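Local coordinates for protein triosephosphate isomerase (Toxoplasma gondii, PDB 5UPR) that probably catalyses the interconversion of D-glyceraldehyde 3-phosphate and dihydroxyacetone phosphate in glycolysis and gluconeogenesis, working as a homodimer, at residues R9-G14 with R219-G224; V119-V124 with E159-A164. One frame throughout, in Å; residues are numbered along the deposited sequence.

Interaction 1: R9-G14 with R219-G224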
loop_
_atom_site.group_PDB
_atom_site.type_symbol
_atom_site.label_atom_id
_atom_site.label_comp_id
_atom_site.label_asym_id
_atom_site.label_seq_id
_atom_site.Cartn_x
_atom_site.Cartn_y
_atom_site.Cartn_z
ATOM N N ARG A 9 -4.645 27.603 11.292
ATOM C CA ARG A 9 -5.734 26.780 11.776
ATOM C C ARG A 9 -5.166 25.487 12.413
ATOM O O ARG A 9 -4.264 24.830 11.855
ATOM C CB ARG A 9 -6.581 26.478 10.574
ATOM C CG ARG A 9 -7.850 25.810 10.872
ATOM C CD ARG A 9 -8.764 26.005 9.633
ATOM N NE ARG A 9 -9.913 25.087 9.663
ATOM C CZ ARG A 9 -11.047 25.318 10.297
ATOM N NH1 ARG A 9 -11.271 26.503 10.889
ATOM N NH2 ARG A 9 -11.995 24.399 10.282
ATOM N N GLY A 10 -5.685 25.131 13.577
ATOM C CA GLY A 10 -5.303 23.896 14.279
ATOM C C GLY A 10 -5.567 22.672 13.416
ATOM O O GLY A 10 -6.464 22.691 12.535
ATOM N N PHE A 11 -4.749 21.625 13.620
ATOM C CA PHE A 11 -4.836 20.429 12.799
ATOM C C PHE A 11 -4.651 19.207 13.637
ATOM O O PHE A 11 -3.658 19.109 14.361
ATOM C CB PHE A 11 -3.737 20.533 11.709
ATOM C CG PHE A 11 -3.795 19.477 10.674
ATOM C CD1 PHE A 11 -3.316 18.185 10.923
ATOM C CD2 PHE A 11 -4.367 19.732 9.417
ATOM C CE1 PHE A 11 -3.339 17.208 9.936
ATOM C CE2 PHE A 11 -4.398 18.754 8.444
ATOM C CZ PHE A 11 -3.878 17.505 8.702
ATOM N N VAL A 12 -5.557 18.244 13.524
ATOM C CA VAL A 12 -5.380 16.961 14.223
ATOM C C VAL A 12 -5.541 15.827 13.204
ATOM O O VAL A 12 -6.616 15.685 12.609
ATOM C CB VAL A 12 -6.316 16.821 15.417
ATOM C CG1 VAL A 12 -6.230 15.455 16.054
ATOM C CG2 VAL A 12 -6.024 17.932 16.428
ATOM N N GLY A 13 -4.463 15.027 13.003
ATOM C CA GLY A 13 -4.520 13.839 12.178
ATOM C C GLY A 13 -4.607 12.604 13.026
ATOM O O GLY A 13 -4.055 12.543 14.128
ATOM N N GLY A 14 -5.341 11.612 12.541
ATOM C CA GLY A 14 -5.463 10.309 13.217
ATOM C C GLY A 14 -4.926 9.235 12.287
ATOM O O GLY A 14 -5.538 8.951 11.281
ATOM N N ARG A 219 1.300 24.538 8.935
ATOM C CA ARG A 219 1.081 23.879 10.225
ATOM C C ARG A 219 2.227 22.871 10.543
ATOM O O ARG A 219 2.631 22.071 9.683
ATOM C CB ARG A 219 -0.254 23.145 10.268
ATOM C CG ARG A 219 -1.431 23.998 10.578
ATOM C CD ARG A 219 -1.939 24.859 9.387
ATOM N NE ARG A 219 -2.376 24.070 8.246
ATOM C CZ ARG A 219 -3.583 23.486 8.120
ATOM N NH1 ARG A 219 -4.502 23.570 9.072
ATOM N NH2 ARG A 219 -3.864 22.800 7.039
ATOM N N VAL A 220 2.760 22.948 11.737
ATOM C CA VAL A 220 3.733 21.965 12.269
ATOM C C VAL A 220 3.061 21.281 13.457
ATOM O O VAL A 220 2.829 21.923 14.527
ATOM C CB VAL A 220 5.054 22.576 12.672
ATOM C CG1 VAL A 220 6.074 21.489 12.993
ATOM C CG2 VAL A 220 5.597 23.440 11.564
ATOM N N ILE A 221 2.736 19.983 13.280
ATOM C CA ILE A 221 2.010 19.222 14.288
ATOM C C ILE A 221 2.931 18.198 14.998
ATOM O O ILE A 221 3.918 17.718 14.417
ATOM C CB ILE A 221 0.767 18.538 13.725
ATOM C CG1 ILE A 221 1.138 17.481 12.669
ATOM C CG2 ILE A 221 -0.166 19.578 13.133
ATOM C CD1 ILE A 221 -0.061 16.814 12.009
ATOM N N TYR A 222 2.635 17.902 16.262
ATOM C CA TYR A 222 3.473 17.025 17.073
ATOM C C TYR A 222 2.828 15.619 17.118
ATOM O O TYR A 222 1.592 15.472 17.316
ATOM C CB TYR A 222 3.685 17.600 18.557
ATOM C CG TYR A 222 4.344 16.550 19.406
ATOM C CD1 TYR A 222 5.744 16.377 19.384
ATOM C CD2 TYR A 222 3.588 15.651 20.158
ATOM C CE1 TYR A 222 6.341 15.307 20.094
ATOM C CE2 TYR A 222 4.169 14.594 20.847
ATOM C CZ TYR A 222 5.527 14.418 20.812
ATOM O OH TYR A 222 6.083 13.363 21.499
ATOM N N GLY A 223 3.661 14.571 17.002
ATOM C CA GLY A 223 3.170 13.214 17.280
ATOM C C GLY A 223 4.195 12.423 18.045
ATOM O O GLY A 223 5.388 12.794 18.056
ATOM N N GLY A 224 3.749 11.340 18.679
ATOM C CA GLY A 224 4.599 10.496 19.493
ATOM C C GLY A 224 4.026 10.446 20.907
ATOM O O GLY A 224 4.303 11.295 21.745
#
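Phe11 and Ile221 face each other across the inside of a TIM barrel, with their CA atoms 7.1 Å apart and no backbone hydrogen bond between their segments. The chain is the triosephosphate isomerase domain, and the residues belong to its first and seventh strands. Strand 242-245 closes the barrel between them. Both CB atoms point inward, toward the other segment. The ring atom CD1 of Phe11 lies 3.7 Å from CD1 of Ile221. In Ile221, CG1 takes the crowded position between N and the carbonyl carbon (chi1 64°), while Ile221 CG2 reaches the backbone, 3.7 Å from Phe11 O. Val175 and Trp97 also pack on Phe11, and the Trp97 ring meets it edge-to-face.

Arg219 closes this apolar layer at the N-terminal end of the strands. Its chain is bent, with CD and NE both turned back (chi2 77°, chi3 61°). The guanidinium stands almost perpendicular to the Phe11 ring. One guanidinium face lies over CD2 of Phe11, and Arg219 NH1 sits at the ring edge, near the ring plane, 3.9 Å from Phe11 CD2. Arg219 NH1 also donates to Arg9 O at 3.1 Å in a nearly straight bond. That oxygen lies in the guanidinium plane, but the donor sits above the carbonyl plane.

Asp43 forms salt bridges with both arginines, OD1 with Arg9 NE and OD2 with Arg219 NH1. Its charge probably eases the repulsion between them. Arg9 O also touches the aliphatic chain of Arg219, 3.2 Å from Arg219 CG.

Interaction 2: V119-V124 with E159-A164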
loop_
_atom_site.group_PDB
_atom_site.type_symbol
_atom_site.label_atom_id
_atom_site.label_comp_id
_atom_site.label_asym_id
_atom_site.label_seq_id
_atom_site.Cartn_x
_atom_site.Cartn_y
_atom_site.Cartn_z
ATOM N N VAL A 119 13.534 9.142 -1.509
ATOM C CA VAL A 119 12.284 8.459 -1.890
ATOM C C VAL A 119 11.059 9.152 -1.318
ATOM O O VAL A 119 10.046 9.376 -2.056
ATOM C CB VAL A 119 12.344 6.961 -1.531
ATOM C CG1 VAL A 119 10.961 6.316 -1.597
ATOM C CG2 VAL A 119 13.358 6.249 -2.427
ATOM N N VAL A 120 11.154 9.564 -0.046
ATOM C CA VAL A 120 10.043 10.324 0.554
ATOM C C VAL A 120 9.804 11.598 -0.255
ATOM O O VAL A 120 8.649 11.967 -0.555
ATOM C CB VAL A 120 10.301 10.629 2.058
ATOM C CG1 VAL A 120 9.246 11.611 2.582
ATOM C CG2 VAL A 120 10.384 9.352 2.894
ATOM N N ALA A 121 10.902 12.295 -0.583
ATOM C CA ALA A 121 10.784 13.540 -1.329
ATOM C C ALA A 121 10.106 13.325 -2.690
ATOM O O ALA A 121 9.259 14.152 -3.128
ATOM C CB ALA A 121 12.159 14.133 -1.505
ATOM N N LYS A 122 10.506 12.248 -3.391
ATOM C CA LYS A 122 9.875 11.922 -4.663
ATOM C C LYS A 122 8.378 11.656 -4.501
ATOM O O LYS A 122 7.571 12.110 -5.330
ATOM C CB LYS A 122 10.545 10.715 -5.292
ATOM C CG LYS A 122 10.038 10.292 -6.647
ATOM C CD LYS A 122 10.929 9.211 -7.259
ATOM C CE LYS A 122 10.400 8.858 -8.641
ATOM N NZ LYS A 122 10.861 9.744 -9.733
ATOM N N LYS A 123 7.990 10.943 -3.422
ATOM C CA LYS A 123 6.562 10.741 -3.167
ATOM C C LYS A 123 5.851 12.088 -2.942
ATOM O O LYS A 123 4.727 12.276 -3.437
ATOM C CB LYS A 123 6.327 9.824 -1.993
ATOM C CG LYS A 123 6.747 8.395 -2.171
ATOM C CD LYS A 123 6.538 7.485 -0.960
ATOM C CE LYS A 123 6.747 6.077 -1.373
ATOM N NZ LYS A 123 6.032 5.094 -0.568
ATOM N N VAL A 124 6.482 12.981 -2.184
ATOM C CA VAL A 124 5.860 14.282 -1.854
ATOM C C VAL A 124 5.602 15.079 -3.152
ATOM O O VAL A 124 4.486 15.583 -3.383
ATOM C CB VAL A 124 6.668 15.119 -0.848
ATOM C CG1 VAL A 124 6.023 16.495 -0.649
ATOM C CG2 VAL A 124 6.785 14.425 0.512
ATOM N N GLU A 159 15.435 19.272 3.723
ATOM C CA GLU A 159 16.207 19.714 2.527
ATOM C C GLU A 159 16.013 18.720 1.331
ATOM O O GLU A 159 15.902 19.176 0.228
ATOM C CB GLU A 159 17.668 19.865 2.884
ATOM C CG GLU A 159 18.678 20.067 1.746
ATOM C CD GLU A 159 18.467 21.347 0.984
ATOM O OE1 GLU A 159 17.692 22.252 1.424
ATOM O OE2 GLU A 159 19.066 21.450 -0.114
ATOM N N ALA A 160 15.952 17.386 1.582
ATOM C CA ALA A 160 15.684 16.465 0.528
ATOM C C ALA A 160 14.323 16.766 -0.135
ATOM O O ALA A 160 14.175 16.722 -1.334
ATOM C CB ALA A 160 15.682 15.014 1.057
ATOM N N VAL A 161 13.324 17.103 0.683
ATOM C CA VAL A 161 12.016 17.469 0.167
ATOM C C VAL A 161 12.059 18.755 -0.628
ATOM O O VAL A 161 11.489 18.840 -1.714
ATOM C CB VAL A 161 10.931 17.504 1.242
ATOM C CG1 VAL A 161 9.565 17.883 0.620
ATOM C CG2 VAL A 161 10.807 16.119 1.895
ATOM N N ARG A 162 12.773 19.754 -0.138
ATOM C CA ARG A 162 12.961 21.020 -0.880
ATOM C C ARG A 162 13.642 20.812 -2.237
ATOM O O ARG A 162 13.273 21.480 -3.210
ATOM C CB ARG A 162 13.744 22.044 -0.066
ATOM C CG ARG A 162 13.734 23.469 -0.644
ATOM C CD ARG A 162 14.900 24.320 -0.295
ATOM N NE ARG A 162 16.126 23.661 -0.690
ATOM C CZ ARG A 162 16.581 23.621 -1.944
ATOM N NH1 ARG A 162 15.906 24.159 -2.977
ATOM N NH2 ARG A 162 17.699 22.959 -2.201
ATOM N N GLN A 163 14.624 19.902 -2.321
ATOM C CA GLN A 163 15.308 19.637 -3.619
ATOM C C GLN A 163 14.337 19.110 -4.643
ATOM O O GLN A 163 14.410 19.465 -5.787
ATOM C CB GLN A 163 16.482 18.682 -3.440
ATOM C CG GLN A 163 17.625 19.361 -2.733
ATOM C CD GLN A 163 18.720 18.441 -2.266
ATOM O OE1 GLN A 163 18.545 17.209 -2.089
ATOM N NE2 GLN A 163 19.834 19.056 -1.910
ATOM N N ALA A 164 13.412 18.256 -4.211
ATOM C CA ALA A 164 12.365 17.720 -5.072
ATOM C C ALA A 164 11.185 18.682 -5.289
ATOM O O ALA A 164 10.484 18.564 -6.288
ATOM C CB ALA A 164 11.845 16.440 -4.493
#
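Helix 150-164, which meets helix 117-129 through Ala160, Val161 and Ala164 in the outer helical layer of the TIM barrel, carries its shortest side-chain polar bond away from that interface: Arg162 NH2 donates to Glu159 OE2 at 2.9 Å. NE of Arg162 donates to Glu159 OE1, so the grip is side-on and bidentate. Both oxygens are met on the syn side, with the nitrogens tilted out of the carboxylate plane but the oxygens in the guanidinium plane. Trp205 of helix 192-209 lies against this pair.

The two helices are neighbours, joined in sequence through strand 133-138. Their short axes pass 8.2 Å apart and make an angle of 44°. The small side chain of Ala121 is consistent with this close approach. Ala121 CB points at the other helix and lies 3.3 Å from Ala160 O, against backbone as much as side chain. Ala121 CB also touches Val161 CA at 3.7 Å.

One turn further on, Ala164 returns the approach, Ala164 CB lying 3.8 Å from Ala121 CB. Val119 and Lys122, off the interface, pack on Gly110 of the second subunit. On the barrel side, Val124 and Val161 cross at about a right angle. Each holds CG1 anti to its backbone N (Val124 chi1 175°, Val161 chi1 -179°). Leu136 of strand 133-138 touches both, which ties the helix pair to the sheet. The two valines meet methyl to methyl, Val124 CG1 lying 4.0 Å from Val161 CG1.

In the fold
Both contacts are buried, but at different depths of one TIM barrel. Interaction 1 lies deep inside, its centre about 6 Å from the centre of the chain. Interaction 2 lies in the helical shell, its centre about 16 Å from the centre of the chain. They share no element and do not touch; their nearest atoms are about 12 Å apart. Interaction 1 joins segments 205 residues apart in sequence, on the first strand and the seventh, and interaction 2 is nested within the loop it closes. Interaction 1 combines an aromatic and aliphatic layer with two arginines paired to an aspartate. Interaction 2 has small apolar groups at its interface and no hydrogen bond across it; its ion pair stays within one helix.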